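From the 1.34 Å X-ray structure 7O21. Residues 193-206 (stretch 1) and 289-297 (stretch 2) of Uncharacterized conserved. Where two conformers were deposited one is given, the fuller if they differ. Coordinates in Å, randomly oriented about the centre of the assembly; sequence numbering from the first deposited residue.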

# COMPACT_ATOMS: atom_id res chain seq x y z
N ASP A 193 5.19 -31.52 4.09
CA ASP A 193 5.95 -31.06 5.24
C ASP A 193 5.48 -29.68 5.67
O ASP A 193 5.24 -29.43 6.86
CB ASP A 193 7.44 -31.01 4.89
CG ASP A 193 8.09 -32.38 4.90
OD1 ASP A 193 7.46 -33.35 5.37
OD2 ASP A 193 9.24 -32.47 4.43
N LEU A 194 5.32 -28.77 4.71
CA LEU A 194 4.89 -27.42 5.06
C LEU A 194 3.41 -27.39 5.44
O LEU A 194 3.01 -26.62 6.32
CB LEU A 194 5.21 -26.46 3.91
CG LEU A 194 6.65 -25.94 3.92
CD1 LEU A 194 6.96 -25.20 5.22
CD2 LEU A 194 7.65 -27.06 3.69
N SER A 195 2.59 -28.22 4.79
CA SER A 195 1.19 -28.33 5.21
C SER A 195 1.08 -28.78 6.66
O SER A 195 0.22 -28.28 7.40
CB SER A 195 0.43 -29.31 4.31
OG SER A 195 0.32 -28.81 2.99
N ARG A 196 1.94 -29.70 7.08
CA ARG A 196 1.91 -30.16 8.46
C ARG A 196 2.34 -29.05 9.42
O ARG A 196 1.80 -28.94 10.52
CB ARG A 196 2.76 -31.41 8.63
CG ARG A 196 2.14 -32.65 8.02
CD ARG A 196 2.86 -33.92 8.48
NE ARG A 196 4.31 -33.81 8.36
CZ ARG A 196 5.00 -34.16 7.28
NH1 ARG A 196 4.37 -34.64 6.21
NH2 ARG A 196 6.32 -34.02 7.26
N PHE A 197 3.32 -28.23 9.02
CA PHE A 197 3.70 -27.08 9.83
C PHE A 197 2.51 -26.13 10.02
O PHE A 197 2.17 -25.76 11.15
CB PHE A 197 4.89 -26.35 9.18
CG PHE A 197 5.26 -25.04 9.86
CD1 PHE A 197 6.14 -25.00 10.95
CD2 PHE A 197 4.73 -23.84 9.40
CE1 PHE A 197 6.48 -23.80 11.54
CE2 PHE A 197 5.07 -22.64 10.00
CZ PHE A 197 5.95 -22.62 11.08
N VAL A 198 1.84 -25.78 8.92
CA VAL A 198 0.68 -24.90 9.02
C VAL A 198 -0.40 -25.53 9.89
O VAL A 198 -1.05 -24.84 10.69
CB VAL A 198 0.15 -24.55 7.62
CG1 VAL A 198 -1.16 -23.76 7.74
CG2 VAL A 198 1.19 -23.76 6.84
N GLU A 199 -0.64 -26.83 9.73
CA GLU A 199 -1.70 -27.47 10.51
C GLU A 199 -1.35 -27.51 11.99
O GLU A 199 -2.22 -27.37 12.85
CB GLU A 199 -2.00 -28.87 9.96
CG GLU A 199 -2.86 -29.73 10.87
CD GLU A 199 -4.29 -29.22 11.00
OE1 GLU A 199 -4.69 -28.32 10.23
OE2 GLU A 199 -5.00 -29.74 11.88
N SER A 200 -0.07 -27.73 12.30
CA SER A 200 0.37 -27.70 13.69
C SER A 200 0.12 -26.34 14.33
O SER A 200 -0.32 -26.26 15.48
CB SER A 200 1.85 -28.09 13.76
OG SER A 200 2.27 -28.29 15.10
N TRP A 201 0.43 -25.27 13.59
CA TRP A 201 0.15 -23.92 14.06
C TRP A 201 -1.35 -23.72 14.24
O TRP A 201 -1.81 -23.25 15.29
CB TRP A 201 0.74 -22.91 13.06
CG TRP A 201 0.25 -21.50 13.21
CD1 TRP A 201 0.69 -20.57 14.10
CD2 TRP A 201 -0.73 -20.84 12.40
NE1 TRP A 201 0.02 -19.38 13.93
CE2 TRP A 201 -0.85 -19.52 12.88
CE3 TRP A 201 -1.52 -21.24 11.32
CZ2 TRP A 201 -1.74 -18.59 12.32
CZ3 TRP A 201 -2.41 -20.33 10.77
CH2 TRP A 201 -2.51 -19.02 11.26
N ARG A 202 -2.13 -24.11 13.22
CA ARG A 202 -3.58 -23.95 13.32
C ARG A 202 -4.14 -24.68 14.53
O ARG A 202 -4.98 -24.14 15.27
CB ARG A 202 -4.27 -24.44 12.04
CG ARG A 202 -5.77 -24.10 11.97
CD ARG A 202 -6.54 -25.01 11.05
NE ARG A 202 -6.47 -26.40 11.49
CZ ARG A 202 -7.23 -26.90 12.45
NH1 ARG A 202 -8.12 -26.13 13.07
NH2 ARG A 202 -7.11 -28.18 12.80
N GLN A 203 -3.71 -25.93 14.73
CA GLN A 203 -4.21 -26.71 15.86
C GLN A 203 -3.82 -26.08 17.19
O GLN A 203 -4.64 -26.04 18.12
CB GLN A 203 -3.70 -28.15 15.78
CG GLN A 203 -4.43 -29.04 14.79
CD GLN A 203 -3.83 -30.44 14.70
OE1 GLN A 203 -2.96 -30.81 15.49
NE2 GLN A 203 -4.29 -31.22 13.73
N ALA A 204 -2.58 -25.58 17.30
CA ALA A 204 -2.15 -24.97 18.56
C ALA A 204 -2.98 -23.73 18.87
O ALA A 204 -3.40 -23.51 20.01
CB ALA A 204 -0.66 -24.63 18.51
N TRP A 205 -3.22 -22.90 17.86
CA TRP A 205 -4.08 -21.74 18.04
C TRP A 205 -5.49 -22.17 18.43
O TRP A 205 -6.04 -21.68 19.43
CB TRP A 205 -4.07 -20.94 16.73
CG TRP A 205 -4.84 -19.66 16.78
CD1 TRP A 205 -5.36 -19.05 17.88
CD2 TRP A 205 -5.17 -18.82 15.66
NE1 TRP A 205 -6.00 -17.88 17.52
CE2 TRP A 205 -5.89 -17.72 16.17
CE3 TRP A 205 -4.92 -18.90 14.28
CZ2 TRP A 205 -6.38 -16.71 15.34
CZ3 TRP A 205 -5.41 -17.89 13.47
CH2 TRP A 205 -6.13 -16.80 14.00
N GLU A 206 -6.08 -23.09 17.67
CA GLU A 206 -7.45 -23.52 17.95
C GLU A 206 -7.59 -24.13 19.34
O GLU A 206 -8.59 -23.90 20.04
CB GLU A 206 -7.94 -24.49 16.88
CG GLU A 206 -9.38 -24.94 17.07
CD GLU A 206 -9.87 -25.77 15.89
OE1 GLU A 206 -9.55 -26.98 15.85
OE2 GLU A 206 -10.54 -25.21 15.00
N ASP A 289 15.80 -26.06 11.93
CA ASP A 289 15.13 -26.97 11.01
C ASP A 289 13.65 -26.67 10.84
O ASP A 289 12.92 -27.48 10.27
CB ASP A 289 15.35 -28.43 11.42
CG ASP A 289 14.54 -28.84 12.64
OD1 ASP A 289 13.87 -27.97 13.25
OD2 ASP A 289 14.58 -30.03 13.01
N THR A 290 13.19 -25.51 11.30
CA THR A 290 11.78 -25.17 11.18
C THR A 290 11.65 -23.70 10.79
O THR A 290 12.56 -23.15 10.17
CB THR A 290 11.05 -25.53 12.48
OG1 THR A 290 9.64 -25.29 12.33
CG2 THR A 290 11.59 -24.73 13.66
N TYR A 291 10.54 -23.06 11.18
CA TYR A 291 10.24 -21.69 10.78
C TYR A 291 9.64 -20.94 11.95
O TYR A 291 8.97 -21.53 12.80
CB TYR A 291 9.24 -21.65 9.60
CG TYR A 291 9.87 -22.12 8.32
CD1 TYR A 291 9.87 -23.47 8.00
CD2 TYR A 291 10.52 -21.23 7.48
CE1 TYR A 291 10.47 -23.92 6.85
CE2 TYR A 291 11.13 -21.68 6.33
CZ TYR A 291 11.10 -23.02 6.02
OH TYR A 291 11.72 -23.47 4.87
N LYS A 292 9.90 -19.63 12.00
CA LYS A 292 9.27 -18.76 12.98
C LYS A 292 8.60 -17.58 12.29
O LYS A 292 9.20 -16.94 11.41
CB LYS A 292 10.26 -18.27 14.05
CG LYS A 292 10.81 -19.42 14.87
CD LYS A 292 11.08 -19.03 16.30
CE LYS A 292 11.51 -20.24 17.11
NZ LYS A 292 10.58 -20.51 18.24
N ILE A 293 7.35 -17.31 12.69
CA ILE A 293 6.55 -16.24 12.12
C ILE A 293 7.09 -14.89 12.56
O ILE A 293 7.28 -14.63 13.76
CB ILE A 293 5.08 -16.43 12.52
CG1 ILE A 293 4.52 -17.75 11.97
CG2 ILE A 293 4.26 -15.25 12.07
CD1 ILE A 293 3.15 -18.11 12.57
N ILE A 294 7.37 -14.02 11.59
CA ILE A 294 7.85 -12.66 11.84
C ILE A 294 6.75 -11.62 11.63
O ILE A 294 6.84 -10.52 12.17
CB ILE A 294 9.09 -12.33 10.99
CG1 ILE A 294 8.80 -12.49 9.49
CG2 ILE A 294 10.25 -13.21 11.42
CD1 ILE A 294 9.76 -11.70 8.63
N ARG A 295 5.75 -11.92 10.81
CA ARG A 295 4.66 -10.98 10.56
C ARG A 295 3.41 -11.80 10.26
O ARG A 295 3.49 -12.88 9.69
CB ARG A 295 4.94 -10.09 9.34
CG ARG A 295 6.29 -9.37 9.30
CD ARG A 295 6.31 -8.13 10.20
NE ARG A 295 7.55 -7.36 10.09
CZ ARG A 295 8.61 -7.51 10.89
NH1 ARG A 295 9.68 -6.76 10.70
NH2 ARG A 295 8.61 -8.42 11.86
N GLU A 296 2.25 -11.29 10.69
CA GLU A 296 0.99 -11.97 10.43
C GLU A 296 -0.06 -10.90 10.17
O GLU A 296 -0.27 -10.02 11.01
CB GLU A 296 0.59 -12.83 11.64
CG GLU A 296 -0.70 -13.63 11.45
CD GLU A 296 -0.91 -14.67 12.52
OE1 GLU A 296 0.07 -15.03 13.20
OE2 GLU A 296 -2.06 -15.15 12.70
N GLU A 297 -0.70 -10.97 8.99
CA GLU A 297 -1.66 -9.96 8.55
C GLU A 297 -3.05 -10.58 8.40
O GLU A 297 -3.19 -11.77 8.11
CB GLU A 297 -1.25 -9.36 7.21
CG GLU A 297 0.08 -8.61 7.21
CD GLU A 297 0.45 -8.05 5.84
OE1 GLU A 297 0.28 -8.75 4.82
OE2 GLU A 297 0.92 -6.90 5.79

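A helix can pack against a strand without a single hydrogen bond passing between them, and the contact between helix 193-206 and strand 290-297 is a compact example. The two axes run 44° apart and approach to 10.3 Å, a spacing that large side chains must fill. On the helix the residues that do so, L194, F197, W201 and W205, recur every three or four positions and so lie along one flank.

F197 gives most to the contact. Its CA-to-CB bond points toward the strand, and with chi1 in the t well the ring reaches the start of it. There CZ of F197 lies 3.7 Å from CB of Y291, an apolar contact, while CE1 of F197 comes within 3.6 Å of the carbonyl O of Y291. That oxygen sits at the ring edge, near its plane, where the ring presents its C-H groups rather than its pi cloud. Y291, second in covered area, also points toward the helix; its ring meets a second helical residue, with CE1 of Y291 4.1 Å from CD1 of L194. The CA-to-CB bond of L194 points sideways, but the end of its side chain comes nearer the strand.

One turn beyond F197, W201 repeats the t rotamer and serves two strand residues. CD1 of W201 packs 3.8 Å from CD1 of I293, an apolar contact, and CZ2 of W201 lies 3.5 Å from OE2 of E296, which again approaches the ring edge near its plane. This carboxylate oxygen and NE1 of W201 both find hydrogen bonds elsewhere in the structure, so the proximity leaves neither polar atom unsatisfied. The principle is that aromatic side chains can fill the space between a helix and a strand, accommodating oxygen atoms at their edges alongside apolar neighbours.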